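Beta-1,4-mannanase (Cellulomonas fimi, PDB 2BVY) hydrolyses beta-1,4-mannan as an endo-mannanase, this chain being the part of a larger modular enzyme that carries the family 26 catalytic domain and an Ig-like domain. Local coordinates at residues G244-D249 and A279-G284; Y215-G220 and V229-Y234; G35-T40 and E320-F325. All coordinates share one frame; numbering follows the deposited sequence.

Contact 1. Residues G244-D249 and A279-G284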
loop_
_atom_site.group_PDB
_atom_site.type_symbol
_atom_site.label_atom_id
_atom_site.label_comp_id
_atom_site.label_asym_id
_atom_site.label_seq_id
_atom_site.Cartn_x
_atom_site.Cartn_y
_atom_site.Cartn_z
ATOM N N GLY A 244 -6.358 -4.507 -0.563
ATOM C CA GLY A 244 -5.953 -4.914 -1.891
ATOM C C GLY A 244 -5.762 -6.390 -2.162
ATOM O O GLY A 244 -5.948 -7.234 -1.290
ATOM N N LEU A 245 -5.361 -6.676 -3.397
ATOM C CA LEU A 245 -5.138 -8.027 -3.883
ATOM C C LEU A 245 -4.216 -7.894 -5.102
ATOM O O LEU A 245 -4.478 -7.092 -5.999
ATOM C CB LEU A 245 -6.494 -8.629 -4.281
ATOM C CG LEU A 245 -6.752 -10.113 -4.565
ATOM C CD1 LEU A 245 -6.287 -10.479 -5.946
ATOM C CD2 LEU A 245 -6.093 -10.964 -3.497
ATOM N N ASP A 246 -3.121 -8.648 -5.106
ATOM C CA ASP A 246 -2.162 -8.630 -6.211
ATOM C C ASP A 246 -2.186 -10.016 -6.854
ATOM O O ASP A 246 -1.875 -11.018 -6.205
ATOM C CB ASP A 246 -0.744 -8.321 -5.697
ATOM C CG ASP A 246 -0.573 -6.871 -5.267
ATOM O OD1 ASP A 246 -1.597 -6.209 -4.990
ATOM O OD2 ASP A 246 0.590 -6.397 -5.196
ATOM N N THR A 247 -2.546 -10.082 -8.129
ATOM C CA THR A 247 -2.618 -11.371 -8.796
ATOM C C THR A 247 -2.282 -11.329 -10.285
ATOM O O THR A 247 -2.842 -10.533 -11.045
ATOM C CB THR A 247 -4.021 -11.975 -8.608
ATOM O OG1 THR A 247 -4.276 -12.139 -7.206
ATOM C CG2 THR A 247 -4.136 -13.323 -9.301
ATOM N N TYR A 248 -1.354 -12.193 -10.681
ATOM C CA TYR A 248 -0.936 -12.303 -12.068
ATOM C C TYR A 248 -1.195 -13.737 -12.494
ATOM O O TYR A 248 -1.199 -14.644 -11.665
ATOM C CB TYR A 248 0.552 -11.968 -12.230
ATOM C CG TYR A 248 0.882 -10.513 -11.974
ATOM C CD1 TYR A 248 0.988 -10.020 -10.671
ATOM C CD2 TYR A 248 1.061 -9.621 -13.038
ATOM C CE1 TYR A 248 1.265 -8.676 -10.431
ATOM C CE2 TYR A 248 1.334 -8.273 -12.810
ATOM C CZ TYR A 248 1.436 -7.808 -11.501
ATOM O OH TYR A 248 1.701 -6.481 -11.257
ATOM N N ASP A 249 -1.414 -13.937 -13.785
ATOM C CA ASP A 249 -1.693 -15.262 -14.313
ATOM C C ASP A 249 -1.342 -15.264 -15.786
ATOM O O ASP A 249 -1.403 -14.221 -16.446
ATOM C CB ASP A 249 -3.180 -15.585 -14.142
ATOM C CG ASP A 249 -3.645 -16.717 -15.043
ATOM O OD1 ASP A 249 -3.287 -17.890 -14.782
ATOM O OD2 ASP A 249 -4.368 -16.429 -16.018
ATOM N N ALA A 279 -9.943 -3.098 -3.566
ATOM C CA ALA A 279 -9.479 -2.872 -4.928
ATOM C C ALA A 279 -8.481 -3.925 -5.391
ATOM O O ALA A 279 -7.738 -4.505 -4.596
ATOM C CB ALA A 279 -8.845 -1.482 -5.033
ATOM N N PHE A 280 -8.473 -4.147 -6.698
ATOM C CA PHE A 280 -7.581 -5.103 -7.344
ATOM C C PHE A 280 -6.276 -4.325 -7.570
ATOM O O PHE A 280 -5.964 -3.950 -8.698
ATOM C CB PHE A 280 -8.200 -5.523 -8.687
ATOM C CG PHE A 280 -7.687 -6.835 -9.232
ATOM C CD1 PHE A 280 -6.533 -7.426 -8.725
ATOM C CD2 PHE A 280 -8.353 -7.460 -10.279
ATOM C CE1 PHE A 280 -6.056 -8.618 -9.257
ATOM C CE2 PHE A 280 -7.883 -8.658 -10.822
ATOM C CZ PHE A 280 -6.736 -9.238 -10.312
ATOM N N THR A 281 -5.531 -4.085 -6.483
ATOM C CA THR A 281 -4.290 -3.310 -6.531
ATOM C C THR A 281 -3.254 -3.687 -7.595
ATOM O O THR A 281 -2.556 -2.819 -8.101
ATOM C CB THR A 281 -3.605 -3.263 -5.140
ATOM O OG1 THR A 281 -3.556 -4.576 -4.568
ATOM C CG2 THR A 281 -4.379 -2.347 -4.212
ATOM N N GLU A 282 -3.136 -4.967 -7.919
ATOM C CA GLU A 282 -2.199 -5.395 -8.952
ATOM C C GLU A 282 -2.748 -6.600 -9.701
ATOM O O GLU A 282 -3.163 -7.591 -9.096
ATOM C CB GLU A 282 -0.812 -5.747 -8.371
ATOM C CG GLU A 282 0.156 -4.571 -8.287
ATOM C CD GLU A 282 1.601 -4.999 -8.021
ATOM O OE1 GLU A 282 2.080 -5.949 -8.680
ATOM O OE2 GLU A 282 2.265 -4.379 -7.162
ATOM N N PHE A 283 -2.760 -6.494 -11.022
ATOM C CA PHE A 283 -3.232 -7.573 -11.863
ATOM C C PHE A 283 -2.488 -7.485 -13.187
ATOM O O PHE A 283 -2.031 -6.411 -13.585
ATOM C CB PHE A 283 -4.734 -7.449 -12.123
ATOM C CG PHE A 283 -5.077 -6.562 -13.294
ATOM C CD1 PHE A 283 -5.120 -5.180 -13.150
ATOM C CD2 PHE A 283 -5.335 -7.116 -14.543
ATOM C CE1 PHE A 283 -5.422 -4.362 -14.239
ATOM C CE2 PHE A 283 -5.635 -6.312 -15.639
ATOM C CZ PHE A 283 -5.682 -4.931 -15.488
ATOM N N GLY A 284 -2.379 -8.615 -13.871
ATOM C CA GLY A 284 -1.701 -8.626 -15.148
ATOM C C GLY A 284 -1.289 -10.023 -15.541
ATOM O O GLY A 284 -1.425 -10.970 -14.760
#
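Asp-246 and Glu-282 form a parallel beta bridge between neighbouring strands of the TIM barrel characteristic of clan GH-A hydrolases, with Glu-282 the predicted nucleophile. The tight part lies around this pair. Thr-281 OG1, set between its own backbone N and carbonyl carbon (chi1 47°), is placed for two bonds. It accepts the N-H of Leu-245 (N to OG1 3.0 Å) and donates to Asp-246 OD1, which lies 2.6 Å from OG1 and is met almost along its C-O bond. Asp-246 CG rests against Glu-282 CB at 3.3 Å, and the Phe-280 ring turns its edge to the carbonyl oxygen of Leu-245. Beside them, Thr-247 N donates to Glu-282 O over 2.7 Å. The two carboxylates also come close, Asp-246 OD2 standing 3.3 Å from Glu-282 OE2. Arg-171 forms a salt bridge to each of these oxygens, spanning the pair. The next backbone bond is slack: Gly-284 N reaches Thr-247 O only weakly, at 3.4 Å, before Asp-249 N bonds again to Gly-284 O. Here Thr-247 and Tyr-248 are partly open to solvent. Gly-284 makes room for the Tyr-248 ring, since a CB there would clash with CE2. The Tyr-248 ring plane stands 79° from the carboxylate of Glu-282, and its OH donates to OE1 at 2.7 Å, on the anti side and 31° out of the carboxylate plane.

Contact 2. Residues Y215-G220 and V229-Y234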
loop_
_atom_site.group_PDB
_atom_site.type_symbol
_atom_site.label_atom_id
_atom_site.label_comp_id
_atom_site.label_asym_id
_atom_site.label_seq_id
_atom_site.Cartn_x
_atom_site.Cartn_y
_atom_site.Cartn_z
ATOM N N TYR A 215 -4.171 4.921 2.916
ATOM C CA TYR A 215 -3.325 3.752 3.065
ATOM C C TYR A 215 -3.909 2.460 2.517
ATOM O O TYR A 215 -5.024 2.070 2.848
ATOM C CB TYR A 215 -2.938 3.594 4.535
ATOM C CG TYR A 215 -2.120 4.765 5.029
ATOM C CD1 TYR A 215 -2.733 5.927 5.505
ATOM C CD2 TYR A 215 -0.729 4.740 4.953
ATOM C CE1 TYR A 215 -1.972 7.035 5.891
ATOM C CE2 TYR A 215 0.037 5.837 5.332
ATOM C CZ TYR A 215 -0.586 6.979 5.800
ATOM O OH TYR A 215 0.190 8.049 6.187
ATOM N N ALA A 216 -3.141 1.803 1.658
ATOM C CA ALA A 216 -3.575 0.553 1.057
ATOM C C ALA A 216 -2.731 -0.592 1.578
ATOM O O ALA A 216 -1.533 -0.440 1.812
ATOM C CB ALA A 216 -3.467 0.625 -0.469
ATOM N N TRP A 217 -3.374 -1.737 1.750
ATOM C CA TRP A 217 -2.713 -2.938 2.232
ATOM C C TRP A 217 -3.150 -4.121 1.375
ATOM O O TRP A 217 -4.337 -4.446 1.293
ATOM C CB TRP A 217 -3.081 -3.175 3.698
ATOM C CG TRP A 217 -2.697 -4.521 4.198
ATOM C CD1 TRP A 217 -1.464 -4.925 4.628
ATOM C CD2 TRP A 217 -3.556 -5.658 4.305
ATOM N NE1 TRP A 217 -1.507 -6.249 5.001
ATOM C CE2 TRP A 217 -2.781 -6.722 4.812
ATOM C CE3 TRP A 217 -4.910 -5.881 4.021
ATOM C CZ2 TRP A 217 -3.312 -7.993 5.042
ATOM C CZ3 TRP A 217 -5.442 -7.145 4.249
ATOM C CH2 TRP A 217 -4.642 -8.185 4.756
ATOM N N GLY A 218 -2.184 -4.749 0.719
ATOM C CA GLY A 218 -2.478 -5.890 -0.128
ATOM C C GLY A 218 -1.413 -6.939 0.102
ATOM O O GLY A 218 -0.328 -6.840 -0.459
ATOM N N PRO A 219 -1.704 -7.969 0.913
ATOM C CA PRO A 219 -0.784 -9.058 1.245
ATOM C C PRO A 219 -0.389 -9.965 0.083
ATOM O O PRO A 219 0.572 -10.719 0.193
ATOM C CB PRO A 219 -1.543 -9.814 2.320
ATOM C CG PRO A 219 -2.959 -9.721 1.808
ATOM C CD PRO A 219 -3.047 -8.249 1.460
ATOM N N GLY A 220 -1.131 -9.916 -1.019
ATOM C CA GLY A 220 -0.791 -10.765 -2.149
ATOM C C GLY A 220 -2.008 -11.286 -2.886
ATOM O O GLY A 220 -2.988 -10.557 -3.075
ATOM N N VAL A 229 -6.697 -16.664 6.135
ATOM C CA VAL A 229 -5.336 -16.552 5.629
ATOM C C VAL A 229 -5.072 -15.116 5.162
ATOM O O VAL A 229 -4.006 -14.548 5.417
ATOM C CB VAL A 229 -5.096 -17.505 4.444
ATOM C CG1 VAL A 229 -3.640 -17.414 4.004
ATOM C CG2 VAL A 229 -5.452 -18.944 4.842
ATOM N N TYR A 230 -6.062 -14.537 4.492
ATOM C CA TYR A 230 -5.953 -13.179 3.976
ATOM C C TYR A 230 -5.681 -12.156 5.068
ATOM O O TYR A 230 -4.837 -11.280 4.906
ATOM C CB TYR A 230 -7.242 -12.793 3.232
ATOM C CG TYR A 230 -7.241 -11.383 2.673
ATOM C CD1 TYR A 230 -6.406 -11.033 1.614
ATOM C CD2 TYR A 230 -8.079 -10.398 3.205
ATOM C CE1 TYR A 230 -6.404 -9.739 1.091
ATOM C CE2 TYR A 230 -8.086 -9.098 2.694
ATOM C CZ TYR A 230 -7.245 -8.778 1.635
ATOM O OH TYR A 230 -7.245 -7.506 1.123
ATOM N N LEU A 231 -6.396 -12.269 6.181
ATOM C CA LEU A 231 -6.247 -11.320 7.281
ATOM C C LEU A 231 -5.196 -11.648 8.339
ATOM O O LEU A 231 -5.057 -10.899 9.312
ATOM C CB LEU A 231 -7.597 -11.117 7.981
ATOM C CG LEU A 231 -8.712 -10.544 7.105
ATOM C CD1 LEU A 231 -10.025 -10.516 7.898
ATOM C CD2 LEU A 231 -8.321 -9.139 6.627
ATOM N N ARG A 232 -4.458 -12.741 8.167
ATOM C CA ARG A 232 -3.445 -13.110 9.156
ATOM C C ARG A 232 -2.408 -12.015 9.374
ATOM O O ARG A 232 -1.854 -11.862 10.462
ATOM C CB ARG A 232 -2.733 -14.401 8.741
ATOM C CG ARG A 232 -1.442 -14.679 9.504
ATOM C CD ARG A 232 -1.107 -16.150 9.462
ATOM N NE ARG A 232 -1.286 -16.695 8.119
ATOM C CZ ARG A 232 -1.273 -17.993 7.827
ATOM N NH1 ARG A 232 -1.089 -18.887 8.787
ATOM N NH2 ARG A 232 -1.448 -18.400 6.577
ATOM N N THR A 233 -2.178 -11.233 8.332
ATOM C CA THR A 233 -1.190 -10.173 8.365
ATOM C C THR A 233 -1.821 -8.772 8.434
ATOM O O THR A 233 -1.126 -7.763 8.498
ATOM C CB THR A 233 -0.298 -10.341 7.115
ATOM O OG1 THR A 233 1.067 -10.459 7.515
ATOM C CG2 THR A 233 -0.500 -9.212 6.141
ATOM N N TYR A 234 -3.145 -8.726 8.432
ATOM C CA TYR A 234 -3.898 -7.476 8.477
ATOM C C TYR A 234 -3.455 -6.497 9.567
ATOM O O TYR A 234 -3.496 -6.810 10.754
ATOM C CB TYR A 234 -5.386 -7.797 8.642
ATOM C CG TYR A 234 -6.290 -6.594 8.637
ATOM C CD1 TYR A 234 -6.225 -5.657 7.606
ATOM C CD2 TYR A 234 -7.238 -6.406 9.644
ATOM C CE1 TYR A 234 -7.079 -4.567 7.578
ATOM C CE2 TYR A 234 -8.099 -5.321 9.629
ATOM C CZ TYR A 234 -8.016 -4.405 8.592
ATOM O OH TYR A 234 -8.869 -3.337 8.557
#
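Trp-217, Tyr-230 and Tyr-234 all carry CG opposite the backbone N about the first torsion (168° in Trp-217), which extends the three rings from their backbones into one aromatic cluster. Trp-217 ends strand 213-217 of the barrel. Tyr-230 ends the short helix 227-230 of the beta-alpha-beta unit that leads on to strand 242-249, and Tyr-234 follows in the loop. The six-membered ring of the indole takes part in two T-shaped stacks in different roles. Its own edge points at the face of Tyr-230, CH2 lying over the ring centre, with the planes 60° apart and Trp-217 CZ3 3.6 Å from Tyr-230 CZ. Tyr-234 instead turns an edge to the indole face at 62°, its CD1 3.8 Å from Trp-217 CZ3, while its CA makes a CH-pi contact over the same face. Pro-219 CD lies over the opposite face of the indole, toward its rim. At the edge, in the indole plane, Tyr-230 O lies 3.1 Å from Trp-217 CH2, and Thr-233 CG2 lies 3.3 Å from CZ2. Pro-219 CG also packs on Tyr-230, 3.5 Å from CE1. Beyond the two segments, Tyr-197 of helix 190-207 adds another edge-to-face partner for Trp-217. No hydrogen bond joins the two segments. The hydroxyls of Tyr-230 and Tyr-234 bond to Gly-244 O and Asp-237 respectively, which implies that ring faces and edges hold the interface itself while the two tyrosine hydroxyls find their partners outside it.

Contact 3. Residues G35-T40 and E320-F325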
loop_
_atom_site.group_PDB
_atom_site.type_symbol
_atom_site.label_atom_id
_atom_site.label_comp_id
_atom_site.label_asym_id
_atom_site.label_seq_id
_atom_site.Cartn_x
_atom_site.Cartn_y
_atom_site.Cartn_z
ATOM N N GLY A 35 -5.771 1.259 -13.899
ATOM C CA GLY A 35 -4.552 1.941 -13.504
ATOM C C GLY A 35 -3.348 1.318 -14.160
ATOM O O GLY A 35 -3.368 0.143 -14.504
ATOM N N HIS A 36 -2.293 2.106 -14.331
ATOM C CA HIS A 36 -1.075 1.625 -14.972
ATOM C C HIS A 36 0.140 2.243 -14.287
ATOM O O HIS A 36 0.185 3.451 -14.063
ATOM C CB HIS A 36 -1.079 2.014 -16.456
ATOM C CG HIS A 36 0.089 1.480 -17.227
ATOM N ND1 HIS A 36 0.690 2.184 -18.248
ATOM C CD2 HIS A 36 0.744 0.294 -17.153
ATOM C CE1 HIS A 36 1.664 1.456 -18.769
ATOM N NE2 HIS A 36 1.717 0.304 -18.123
ATOM N N GLN A 37 1.121 1.409 -13.960
ATOM C CA GLN A 37 2.347 1.856 -13.296
ATOM C C GLN A 37 3.278 2.610 -14.258
ATOM O O GLN A 37 3.481 2.182 -15.398
ATOM C CB GLN A 37 3.083 0.640 -12.726
ATOM C CG GLN A 37 4.333 0.964 -11.920
ATOM C CD GLN A 37 4.022 1.451 -10.518
ATOM O OE1 GLN A 37 4.929 1.778 -9.745
ATOM N NE2 GLN A 37 2.744 1.499 -10.176
ATOM N N HIS A 38 3.839 3.728 -13.796
ATOM C CA HIS A 38 4.768 4.520 -14.608
ATOM C C HIS A 38 4.193 4.800 -15.993
ATOM O O HIS A 38 4.926 4.816 -16.992
ATOM C CB HIS A 38 6.081 3.756 -14.774
ATOM C CG HIS A 38 6.942 3.748 -13.551
ATOM N ND1 HIS A 38 7.526 4.888 -13.046
ATOM C CD2 HIS A 38 7.346 2.732 -12.753
ATOM C CE1 HIS A 38 8.255 4.577 -11.989
ATOM N NE2 HIS A 38 8.164 3.274 -11.790
ATOM N N THR A 39 2.891 5.033 -16.055
ATOM C CA THR A 39 2.237 5.242 -17.335
ATOM C C THR A 39 2.805 6.405 -18.162
ATOM O O THR A 39 2.807 6.344 -19.395
ATOM C CB THR A 39 0.688 5.365 -17.138
ATOM O OG1 THR A 39 0.022 4.941 -18.334
ATOM C CG2 THR A 39 0.277 6.788 -16.792
ATOM N N THR A 40 3.315 7.446 -17.505
ATOM C CA THR A 40 3.882 8.572 -18.245
ATOM C C THR A 40 5.396 8.678 -18.109
ATOM O O THR A 40 5.992 9.661 -18.549
ATOM C CB THR A 40 3.266 9.932 -17.817
ATOM O OG1 THR A 40 3.523 10.165 -16.427
ATOM C CG2 THR A 40 1.757 9.947 -18.073
ATOM N N GLU A 320 -4.936 -2.019 -11.288
ATOM C CA GLU A 320 -3.725 -1.479 -11.899
ATOM C C GLU A 320 -2.827 -2.586 -12.430
ATOM O O GLU A 320 -2.581 -3.575 -11.731
ATOM C CB GLU A 320 -2.927 -0.673 -10.857
ATOM C CG GLU A 320 -1.811 0.213 -11.450
ATOM C CD GLU A 320 -0.629 0.448 -10.496
ATOM O OE1 GLU A 320 -0.808 0.450 -9.259
ATOM O OE2 GLU A 320 0.495 0.643 -10.995
ATOM N N THR A 321 -2.340 -2.440 -13.659
ATOM C CA THR A 321 -1.433 -3.447 -14.183
ATOM C C THR A 321 -0.042 -2.812 -14.164
ATOM O O THR A 321 0.079 -1.599 -13.980
ATOM C CB THR A 321 -1.841 -3.936 -15.596
ATOM O OG1 THR A 321 -1.162 -5.167 -15.866
ATOM C CG2 THR A 321 -1.493 -2.912 -16.665
ATOM N N TRP A 322 1.006 -3.611 -14.349
ATOM C CA TRP A 322 2.354 -3.070 -14.247
ATOM C C TRP A 322 2.955 -2.269 -15.401
ATOM O O TRP A 322 2.376 -2.148 -16.483
ATOM C CB TRP A 322 3.320 -4.170 -13.811
ATOM C CG TRP A 322 4.319 -3.659 -12.813
ATOM C CD1 TRP A 322 5.682 -3.684 -12.922
ATOM C CD2 TRP A 322 4.025 -3.012 -11.567
ATOM N NE1 TRP A 322 6.254 -3.088 -11.819
ATOM C CE2 TRP A 322 5.260 -2.670 -10.972
ATOM C CE3 TRP A 322 2.839 -2.690 -10.893
ATOM C CZ2 TRP A 322 5.340 -2.021 -9.731
ATOM C CZ3 TRP A 322 2.919 -2.044 -9.660
ATOM C CH2 TRP A 322 4.161 -1.718 -9.094
ATOM N N ALA A 323 4.136 -1.724 -15.138
ATOM C CA ALA A 323 4.846 -0.854 -16.074
ATOM C C ALA A 323 5.292 -1.412 -17.416
ATOM O O ALA A 323 5.505 -2.619 -17.587
ATOM C CB ALA A 323 6.049 -0.223 -15.366
ATOM N N ASN A 324 5.437 -0.492 -18.365
ATOM C CA ASN A 324 5.880 -0.808 -19.712
ATOM C C ASN A 324 7.366 -0.430 -19.827
ATOM O O ASN A 324 7.740 0.528 -20.517
ATOM C CB ASN A 324 5.029 -0.033 -20.729
ATOM C CG ASN A 324 3.769 -0.787 -21.131
ATOM O OD1 ASN A 324 3.220 -1.575 -20.353
ATOM N ND2 ASN A 324 3.297 -0.541 -22.352
ATOM N N PHE A 325 8.205 -1.200 -19.137
ATOM C CA PHE A 325 9.647 -0.959 -19.119
ATOM C C PHE A 325 10.331 -1.082 -20.477
ATOM O O PHE A 325 10.904 -0.115 -20.980
ATOM C CB PHE A 325 10.322 -1.908 -18.127
ATOM C CG PHE A 325 9.865 -1.721 -16.707
ATOM C CD1 PHE A 325 9.930 -0.471 -16.101
ATOM C CD2 PHE A 325 9.384 -2.803 -15.969
ATOM C CE1 PHE A 325 9.524 -0.298 -14.779
ATOM C CE2 PHE A 325 8.972 -2.642 -14.642
ATOM C CZ PHE A 325 9.044 -1.389 -14.047
HETATM O O HOH W 1 4.651 2.243 -17.953
HETATM O O HOH W 2 1.744 1.404 -7.578
#
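Gly-35 and Glu-320 pair side by side where the first strand of the TIM barrel, 32-37, meets the eighth, 318-321, so this contact closes the barrel. The backbone bonds are those of parallel strands: Thr-321 N donates to Gly-35 O (2.9 Å), and Gln-37 N to Thr-321 O (3.2 Å). The strand runs straight into a type II turn, His-36 to Thr-39. Among the polar side chains, Gln-37 NE2 donates to the syn lone pair of Glu-320 OE2, close to the amide plane; the modelled 2.5 Å between NE2 and OE2 is so short that its exact length is doubtful. A water takes the same NE2 at 2.8 Å and gives a bond of 3.2 Å to Glu-320 OE1, so both carboxylate oxygens are tied to one amide nitrogen. His-36 bonds through its two ring nitrogens: ND1 is hydrogen-bonded to Thr-39 OG1 (2.8 Å), while NE2 makes a long, bent bond to Asn-324 OD1 (3.3 Å) from well above the carbonyl plane (68°). That Asn-324 oxygen also accepts from Val-332 N. The stacking contacts centre on Trp-322. A bend at chi2 (78°) lays the Gln-37 amide over the indole, the two planes only 8° apart, and brings CG almost directly above the six-membered ring, 3.7 Å from its centroid. Replacing Gln-37 with an alanine would probably leave Glu-320 OE2 without its amide partner and open a gap over the indole face, freeing Trp-322 to tilt. Because Trp-322 also touches Glu-282, the predicted nucleophile, this combination of stack and hydrogen bonds is consistent with Gln-37 serving as a second-shell residue that steadies the indole beside the active site and holds the Glu-320 carboxylate.

In the fold
From the N terminus, strand 32-37 supplies the first half of contact 3, which closes only some 280 residues later, when strand 318-321 returns beside it and completes the barrel. Contacts 1 and 2 are both nested inside this long loop and follow one another in series. Contact 2 closes first, over a short excursion from strand 213-217 to helix 227-230; contact 1 then spans helix 254-274 between adjacent strands. Gly-244 ties contacts 1 and 2 together through its backbone, its N bonding to Trp-217 O and its carbonyl facing the Tyr-230 side. Phe-283 likewise joins contact 1 to contact 3 through Glu-320 and Thr-321, whereas contacts 2 and 3 do not touch.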